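Local coordinates for molybdopterin biosynthesis Mog protein (Mycobacterium tuberculosis, PDB 2G4R), which probably takes part in molybdenum cofactor biosynthesis by binding molybdopterin, at residues A[57-62]-A[118-123]; A[93-98]-A[139-144]; A[97-102]-A[126-131]. All coordinates share one frame; numbering follows the deposited sequence.

Contact 1. Residues A[57-62]-A[118-123]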
loop_
_atom_site.group_PDB
_atom_site.type_symbol
_atom_site.label_atom_id
_atom_site.label_comp_id
_atom_site.label_asym_id
_atom_site.label_seq_id
_atom_site.Cartn_x
_atom_site.Cartn_y
_atom_site.Cartn_z
ATOM N N ASP A 57 -5.728 6.713 14.514
ATOM C CA ASP A 57 -6.779 7.226 13.703
ATOM C C ASP A 57 -8.094 6.519 13.993
ATOM O O ASP A 57 -9.154 7.146 13.999
ATOM C CB ASP A 57 -6.417 7.094 12.228
ATOM C CG ASP A 57 -5.364 8.132 11.776
ATOM O OD1 ASP A 57 -4.940 9.001 12.593
ATOM O OD2 ASP A 57 -4.957 8.070 10.591
ATOM N N ALA A 58 -8.054 5.215 14.260
ATOM C CA ALA A 58 -9.292 4.505 14.399
ATOM C C ALA A 58 -9.904 4.775 15.789
ATOM O O ALA A 58 -11.119 4.967 15.934
ATOM C CB ALA A 58 -9.093 3.014 14.106
ATOM N N VAL A 59 -9.051 4.893 16.777
ATOM C CA VAL A 59 -9.453 5.169 18.139
ATOM C C VAL A 59 -10.049 6.583 18.207
ATOM O O VAL A 59 -11.069 6.801 18.848
ATOM C CB VAL A 59 -8.225 5.041 19.074
ATOM C CG1 VAL A 59 -8.433 5.736 20.448
ATOM C CG2 VAL A 59 -7.902 3.585 19.282
ATOM N N ASN A 60 -9.411 7.520 17.495
ATOM C CA ASN A 60 -9.791 8.914 17.532
ATOM C C ASN A 60 -11.094 9.097 16.734
ATOM O O ASN A 60 -11.899 9.969 17.059
ATOM C CB ASN A 60 -8.581 9.837 17.164
ATOM C CG ASN A 60 -7.355 9.644 18.140
ATOM O OD1 ASN A 60 -7.364 8.737 18.996
ATOM N ND2 ASN A 60 -6.288 10.472 17.980
ATOM N N ALA A 61 -11.379 8.191 15.800
ATOM C CA ALA A 61 -12.729 8.049 15.225
ATOM C C ALA A 61 -13.838 7.515 16.186
ATOM O O ALA A 61 -15.048 7.574 15.848
ATOM C CB ALA A 61 -12.678 7.158 13.973
ATOM N N GLY A 62 -13.438 6.928 17.315
ATOM C CA GLY A 62 -14.390 6.343 18.293
ATOM C C GLY A 62 -15.084 5.061 17.855
ATOM O O GLY A 62 -16.232 4.790 18.226
ATOM N N GLY A 118 -6.830 -5.247 23.984
ATOM C CA GLY A 118 -7.043 -4.285 25.065
ATOM C C GLY A 118 -8.110 -3.295 24.751
ATOM O O GLY A 118 -8.832 -3.418 23.728
ATOM N N VAL A 119 -8.202 -2.290 25.622
ATOM C CA VAL A 119 -9.081 -1.156 25.435
ATOM C C VAL A 119 -8.250 0.132 25.357
ATOM O O VAL A 119 -7.207 0.306 26.063
ATOM C CB VAL A 119 -10.171 -1.072 26.566
ATOM C CG1 VAL A 119 -11.021 0.161 26.402
ATOM C CG2 VAL A 119 -11.042 -2.320 26.622
ATOM N N ALA A 120 -8.661 0.983 24.417
ATOM C CA ALA A 120 -8.144 2.352 24.240
ATOM C C ALA A 120 -9.352 3.285 24.139
ATOM O O ALA A 120 -10.119 3.209 23.175
ATOM C CB ALA A 120 -7.315 2.440 22.975
ATOM N N GLY A 121 -9.511 4.179 25.110
ATOM C CA GLY A 121 -10.720 4.976 25.203
ATOM C C GLY A 121 -11.903 4.056 25.394
ATOM O O GLY A 121 -11.994 3.391 26.417
ATOM N N ARG A 122 -12.816 4.017 24.430
ATOM C CA ARG A 122 -13.928 3.055 24.495
ATOM C C ARG A 122 -13.885 2.081 23.292
ATOM O O ARG A 122 -14.897 1.478 22.941
ATOM C CB ARG A 122 -15.267 3.773 24.523
ATOM C CG ARG A 122 -15.489 4.763 25.695
ATOM C CD ARG A 122 -17.005 5.099 25.876
ATOM N NE ARG A 122 -17.873 4.129 25.188
ATOM C CZ ARG A 122 -19.160 3.918 25.442
ATOM N NH1 ARG A 122 -19.825 4.631 26.358
ATOM N NH2 ARG A 122 -19.795 2.976 24.737
ATOM N N THR A 123 -12.698 1.926 22.701
ATOM C CA THR A 123 -12.477 1.049 21.566
ATOM C C THR A 123 -11.756 -0.249 21.993
ATOM O O THR A 123 -10.740 -0.232 22.688
ATOM C CB THR A 123 -11.593 1.787 20.506
ATOM O OG1 THR A 123 -12.240 3.003 20.110
ATOM C CG2 THR A 123 -11.348 0.937 19.322
#
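Where Val59 meets Ala120 and Thr123 no ring, side-chain amide or guanidinium group is stacked; the flat unit at the interface is the Ala120-Gly121 peptide, and Val59 CG1 stands over one face of it, above its oxygen, 4.1 Å from Ala120 O. The contact joins the C-terminal end of helix 49-60 to the tip of a beta hairpin with a two-residue loop (Gly121, Arg122) between strands 117-120 and 123-128. A type II' turn closes this hairpin: Ala120 N bonds to Thr123 O, Thr123 N returns the bond to Ala120 O, and Gly121 adopts the positive phi (61°) that suits glycine at its place in the turn. Across from it, Gly62 leaves the helical conformation in a Schellman motif, also with positive phi (71°), and Gly62 N bonds to Val59 O at 2.8 Å.

Both apolar branches of Val59 face the turn, but at different points. CG2 meets the methyl of Ala120, with 3.9 Å between Val59 CG2 and Ala120 CB, while CG1, anti to the backbone N (chi1 162°), is the branch placed over Ala120 O. Thr123 comes in beside them: its CB is 4.3 Å from Val59 CG2. No hydrogen bond crosses between the two segments, and most of the 164 Å² buried belongs to Val59, Thr123 and Ala120. Val59 and Thr123 both also pack on Ile66 of strand 65-69, so the helix end lies against the sheet where strands 65-69 and 123-128 are neighbours. The polar end of Thr123 is satisfied just past the helix, where its hydroxyl hydrogen-bonds the backbone oxygen of Val63. Held by that bond, Thr123 OG1 sits 4.0 Å from Val59 CA and 4.2 Å from Gly62 C.

Contact 2. Residues A[93-98]-A[139-144]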
loop_
_atom_site.group_PDB
_atom_site.type_symbol
_atom_site.label_atom_id
_atom_site.label_comp_id
_atom_site.label_asym_id
_atom_site.label_seq_id
_atom_site.Cartn_x
_atom_site.Cartn_y
_atom_site.Cartn_z
ATOM N N PRO A 93 -5.309 -9.693 29.084
ATOM C CA PRO A 93 -4.416 -10.881 28.897
ATOM C C PRO A 93 -5.165 -12.174 28.588
ATOM O O PRO A 93 -4.716 -12.974 27.744
ATOM C CB PRO A 93 -3.682 -11.007 30.243
ATOM C CG PRO A 93 -4.525 -10.243 31.218
ATOM C CD PRO A 93 -5.169 -9.132 30.443
ATOM N N GLY A 94 -6.297 -12.387 29.232
ATOM C CA GLY A 94 -7.016 -13.645 29.028
ATOM C C GLY A 94 -7.500 -13.832 27.588
ATOM O O GLY A 94 -7.543 -14.949 27.075
ATOM N N LEU A 95 -7.866 -12.736 26.938
ATOM C CA LEU A 95 -8.398 -12.804 25.588
ATOM C C LEU A 95 -7.272 -13.128 24.602
ATOM O O LEU A 95 -7.455 -14.012 23.756
ATOM C CB LEU A 95 -9.024 -11.475 25.193
ATOM C CG LEU A 95 -9.754 -11.407 23.839
ATOM C CD1 LEU A 95 -10.643 -12.606 23.637
ATOM C CD2 LEU A 95 -10.573 -10.095 23.749
ATOM N N ALA A 96 -6.131 -12.436 24.723
ATOM C CA ALA A 96 -4.942 -12.714 23.911
ATOM C C ALA A 96 -4.465 -14.182 24.086
ATOM O O ALA A 96 -4.228 -14.856 23.102
ATOM C CB ALA A 96 -3.822 -11.750 24.221
ATOM N N ASP A 97 -4.417 -14.663 25.329
ATOM C CA ASP A 97 -4.030 -16.052 25.654
ATOM C C ASP A 97 -5.015 -17.035 24.980
ATOM O O ASP A 97 -4.599 -17.949 24.315
ATOM C CB ASP A 97 -3.981 -16.269 27.189
ATOM C CG ASP A 97 -2.859 -15.439 27.914
ATOM O OD1 ASP A 97 -2.069 -14.689 27.276
ATOM O OD2 ASP A 97 -2.773 -15.574 29.159
ATOM N N ALA A 98 -6.317 -16.796 25.117
ATOM C CA ALA A 98 -7.343 -17.702 24.552
ATOM C C ALA A 98 -7.220 -17.729 23.027
ATOM O O ALA A 98 -7.371 -18.776 22.444
ATOM C CB ALA A 98 -8.753 -17.287 24.969
ATOM N N LEU A 139 -11.256 -15.361 15.701
ATOM C CA LEU A 139 -12.605 -14.740 15.611
ATOM C C LEU A 139 -13.656 -15.627 16.312
ATOM O O LEU A 139 -14.591 -15.130 16.913
ATOM C CB LEU A 139 -12.991 -14.458 14.161
ATOM C CG LEU A 139 -12.142 -13.447 13.408
ATOM C CD1 LEU A 139 -12.496 -13.495 11.926
ATOM C CD2 LEU A 139 -12.316 -12.077 14.034
ATOM N N GLY A 140 -13.440 -16.939 16.287
ATOM C CA GLY A 140 -14.315 -17.866 17.008
ATOM C C GLY A 140 -14.247 -17.657 18.518
ATOM O O GLY A 140 -15.266 -17.733 19.244
ATOM N N VAL A 141 -13.057 -17.376 19.012
ATOM C CA VAL A 141 -12.870 -17.057 20.410
ATOM C C VAL A 141 -13.574 -15.759 20.713
ATOM O O VAL A 141 -14.340 -15.683 21.664
ATOM C CB VAL A 141 -11.389 -16.938 20.770
ATOM C CG1 VAL A 141 -11.218 -16.292 22.128
ATOM C CG2 VAL A 141 -10.779 -18.250 20.738
ATOM N N LEU A 142 -13.335 -14.736 19.877
ATOM C CA LEU A 142 -13.926 -13.423 20.072
ATOM C C LEU A 142 -15.448 -13.478 20.055
ATOM O O LEU A 142 -16.086 -12.745 20.781
ATOM C CB LEU A 142 -13.462 -12.415 19.011
ATOM C CG LEU A 142 -14.013 -10.979 19.065
ATOM C CD1 LEU A 142 -13.582 -10.264 20.345
ATOM C CD2 LEU A 142 -13.528 -10.156 17.869
ATOM N N ALA A 143 -16.022 -14.354 19.234
ATOM C CA ALA A 143 -17.474 -14.444 19.112
ATOM C C ALA A 143 -18.149 -14.818 20.442
ATOM O O ALA A 143 -19.242 -14.389 20.711
ATOM C CB ALA A 143 -17.889 -15.438 17.987
ATOM N N ASP A 144 -17.475 -15.616 21.247
ATOM C CA ASP A 144 -17.966 -16.030 22.561
ATOM C C ASP A 144 -18.072 -14.880 23.582
ATOM O O ASP A 144 -18.763 -15.017 24.615
ATOM C CB ASP A 144 -16.971 -17.049 23.160
ATOM C CG ASP A 144 -17.030 -18.444 22.519
ATOM O OD1 ASP A 144 -18.047 -18.807 21.872
ATOM O OD2 ASP A 144 -16.020 -19.192 22.724
#
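Val141 presents its branched side chain to Ala98 and Leu95, and the contact is best traced outward from its CB. The bond from CA to CB already aims at helix 93-102, and at CB the chain forks. CG1, anti to the backbone N (chi1 167°), reaches two partners: Val141 CG1 is 3.9 Å from Ala98 CB and 4.0 Å from Leu95 CD1, and so fits between residues one helical turn apart. The other methyl takes a different course, with Val141 CG2 lying 3.8 Å from the backbone O of Ala98. Val141 supplies 60 Å² of the area buried on its helix, most of that side's share.

The pairing joins two neighbouring helices, 93-102 and 132-143, which pack against the same side of the mixed sheet of this alpha/beta fold. Their backbones come nearest at Ala98 and Val141, whose CA atoms are 6.9 Å apart; the small alanine allows this close approach. The CA atoms are 7.8 Å apart where the leucine side chains Leu95 and Leu142 lie. Leu95 has CG anti to its backbone N (chi1 -175°), which carries CD1 to the valine although its CB does not aim there; the side chains of Leu95 and Val141 lie alongside one another, running opposite ways. Leu95 and Leu142 both also touch Ile126 of strand 123-128, against which the helices pack, while Leu142 reaches on to Ile67 and to Trp31 of helix 24-34.

No hydrogen bond or salt bridge spans the two segments. The 160 Å² they bury is made by methyl groups at van der Waals distance, with one methyl against a backbone carbonyl oxygen, so the fit depends on complementary shape and the exclusion of water rather than on directed bonds.

Contact 3. Residues A[97-102]-A[126-131]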
loop_
_atom_site.group_PDB
_atom_site.type_symbol
_atom_site.label_atom_id
_atom_site.label_comp_id
_atom_site.label_asym_id
_atom_site.label_seq_id
_atom_site.Cartn_x
_atom_site.Cartn_y
_atom_site.Cartn_z
ATOM N N ASP A 97 -4.417 -14.663 25.329
ATOM C CA ASP A 97 -4.030 -16.052 25.654
ATOM C C ASP A 97 -5.015 -17.035 24.980
ATOM O O ASP A 97 -4.599 -17.949 24.315
ATOM C CB ASP A 97 -3.981 -16.269 27.189
ATOM C CG ASP A 97 -2.859 -15.439 27.914
ATOM O OD1 ASP A 97 -2.069 -14.689 27.276
ATOM O OD2 ASP A 97 -2.773 -15.574 29.159
ATOM N N ALA A 98 -6.317 -16.796 25.117
ATOM C CA ALA A 98 -7.343 -17.702 24.552
ATOM C C ALA A 98 -7.220 -17.729 23.027
ATOM O O ALA A 98 -7.371 -18.776 22.444
ATOM C CB ALA A 98 -8.753 -17.287 24.969
ATOM N N ILE A 99 -7.025 -16.566 22.401
ATOM C CA ILE A 99 -6.750 -16.499 20.947
ATOM C C ILE A 99 -5.520 -17.341 20.554
ATOM O O ILE A 99 -5.591 -18.093 19.576
ATOM C CB ILE A 99 -6.643 -15.046 20.441
ATOM C CG1 ILE A 99 -8.029 -14.345 20.513
ATOM C CG2 ILE A 99 -6.107 -14.980 18.970
ATOM C CD1 ILE A 99 -7.938 -12.798 20.434
ATOM N N ARG A 100 -4.417 -17.244 21.313
ATOM C CA ARG A 100 -3.260 -18.149 21.110
ATOM C C ARG A 100 -3.635 -19.589 21.250
ATOM O O ARG A 100 -3.308 -20.421 20.377
ATOM C CB ARG A 100 -2.081 -17.855 22.039
ATOM C CG ARG A 100 -1.161 -16.761 21.531
ATOM C CD ARG A 100 0.051 -16.613 22.499
ATOM N NE ARG A 100 -0.349 -15.856 23.653
ATOM C CZ ARG A 100 -0.426 -14.518 23.685
ATOM N NH1 ARG A 100 -0.822 -13.951 24.803
ATOM N NH2 ARG A 100 -0.122 -13.737 22.629
ATOM N N ARG A 101 -4.353 -19.919 22.305
ATOM C CA ARG A 101 -4.683 -21.341 22.536
ATOM C C ARG A 101 -5.678 -21.898 21.529
ATOM O O ARG A 101 -5.774 -23.097 21.393
ATOM C CB ARG A 101 -5.277 -21.552 23.908
ATOM C CG ARG A 101 -4.258 -21.600 24.993
ATOM C CD ARG A 101 -4.915 -21.790 26.327
ATOM N NE ARG A 101 -5.105 -20.511 27.032
ATOM C CZ ARG A 101 -6.278 -19.955 27.332
ATOM N NH1 ARG A 101 -7.435 -20.541 27.044
ATOM N NH2 ARG A 101 -6.295 -18.809 27.971
ATOM N N SER A 102 -6.411 -21.011 20.850
ATOM C CA SER A 102 -7.485 -21.389 19.930
ATOM C C SER A 102 -6.902 -22.196 18.746
ATOM O O SER A 102 -7.510 -23.141 18.283
ATOM C CB SER A 102 -8.230 -20.122 19.449
ATOM O OG SER A 102 -7.577 -19.442 18.353
ATOM N N ILE A 126 -8.190 -5.865 19.046
ATOM C CA ILE A 126 -7.866 -7.312 18.968
ATOM C C ILE A 126 -6.742 -7.586 17.959
ATOM O O ILE A 126 -6.897 -7.324 16.779
ATOM C CB ILE A 126 -9.107 -8.090 18.524
ATOM C CG1 ILE A 126 -10.369 -7.693 19.354
ATOM C CG2 ILE A 126 -8.844 -9.605 18.560
ATOM C CD1 ILE A 126 -10.269 -8.012 20.861
ATOM N N ASN A 127 -5.587 -8.087 18.412
ATOM C CA ASN A 127 -4.556 -8.536 17.472
ATOM C C ASN A 127 -4.804 -10.020 17.142
ATOM O O ASN A 127 -4.958 -10.846 18.049
ATOM C CB ASN A 127 -3.124 -8.420 18.014
ATOM C CG ASN A 127 -2.631 -6.976 18.272
ATOM O OD1 ASN A 127 -3.079 -5.976 17.663
ATOM N ND2 ASN A 127 -1.593 -6.902 19.088
ATOM N N LEU A 128 -4.881 -10.327 15.860
ATOM C CA LEU A 128 -4.938 -11.697 15.350
ATOM C C LEU A 128 -3.699 -12.015 14.518
ATOM O O LEU A 128 -3.067 -11.123 13.959
ATOM C CB LEU A 128 -6.132 -11.897 14.462
ATOM C CG LEU A 128 -7.515 -11.704 15.053
ATOM C CD1 LEU A 128 -8.569 -11.885 14.032
ATOM C CD2 LEU A 128 -7.713 -12.641 16.190
ATOM N N PRO A 129 -3.372 -13.328 14.393
ATOM C CA PRO A 129 -2.229 -13.700 13.599
ATOM C C PRO A 129 -2.452 -13.420 12.118
ATOM O O PRO A 129 -3.557 -13.081 11.714
ATOM C CB PRO A 129 -2.089 -15.211 13.877
ATOM C CG PRO A 129 -3.456 -15.659 14.122
ATOM C CD PRO A 129 -4.036 -14.504 14.963
ATOM N N GLY A 130 -1.360 -13.435 11.364
ATOM C CA GLY A 130 -1.371 -13.162 9.928
ATOM C C GLY A 130 -1.499 -14.456 9.139
ATOM O O GLY A 130 -0.714 -14.703 8.245
ATOM N N SER A 131 -2.481 -15.271 9.466
ATOM C CA SER A 131 -2.828 -16.458 8.651
ATOM C C SER A 131 -4.347 -16.709 8.701
ATOM O O SER A 131 -4.982 -16.483 9.761
ATOM C CB SER A 131 -2.044 -17.688 9.082
ATOM O OG SER A 131 -2.503 -18.237 10.295
#
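Ile99 sends two separate branches from helix 93-102 to Ile126 and Leu128, alternate residues on the same side of strand 123-128. Its CG2 lies anti to the backbone N while CG1 stands beside that N (chi1 -68°), which splays the branches; an extended chi2 of 163° then carries CD1 out to the strand. Ile99 CD1 meets Ile126 CG2 at 3.8 Å, the two side chains meeting at a slant. Ile99 CG2 reaches Leu128 CD2 at 4.0 Å, here at nearly a right angle. The axes of helix segment 97-102 and strand segment 126-128 come within 9.7 Å at 22°, the layered helix-on-sheet packing of an alpha/beta fold.

Arg100 and Ser102 find their polar partners away from the strand. Arg100 NH1 donates to Asp97 OD1 at 2.9 Å in a salt bridge, with the oxygen in the guanidinium plane, and Arg100 NH2 bonds backbone oxygens of Ser113 and Gly115. Ser102 OG turns back to its own helix, 2.7 Å from Ile99 O. Across the interface itself no hydrogen bond crosses and the side-chain contacts are apolar, between buried residues, which implies that hydrophobic burial holds helix to strand.

Contacts 2 and 3 adjoin, their centres 7 Å apart: both use helix 93-102 and share Asp97 and Ala98, and Leu95 CD2 packs 3.6 Å from Ile126 CD1 across them. Contact 1 lies about 20 Å from contact 3, centre to centre, on the opposite side of the chain's centre, yet strands 117-120 and 123-128 connect the two as neighbours in one sheet. Along the chain, helix 49-60 comes first, then helix 93-102, the two hairpin strands and helix 132-143, so contact 1 alternates with the others. The hairpin tip meets the end of helix 49-60, while helices 93-102 and 132-143 pack on strand 123-128; all three contacts lie within the probable molybdopterin-binding domain, with helices on both sides of one sheet.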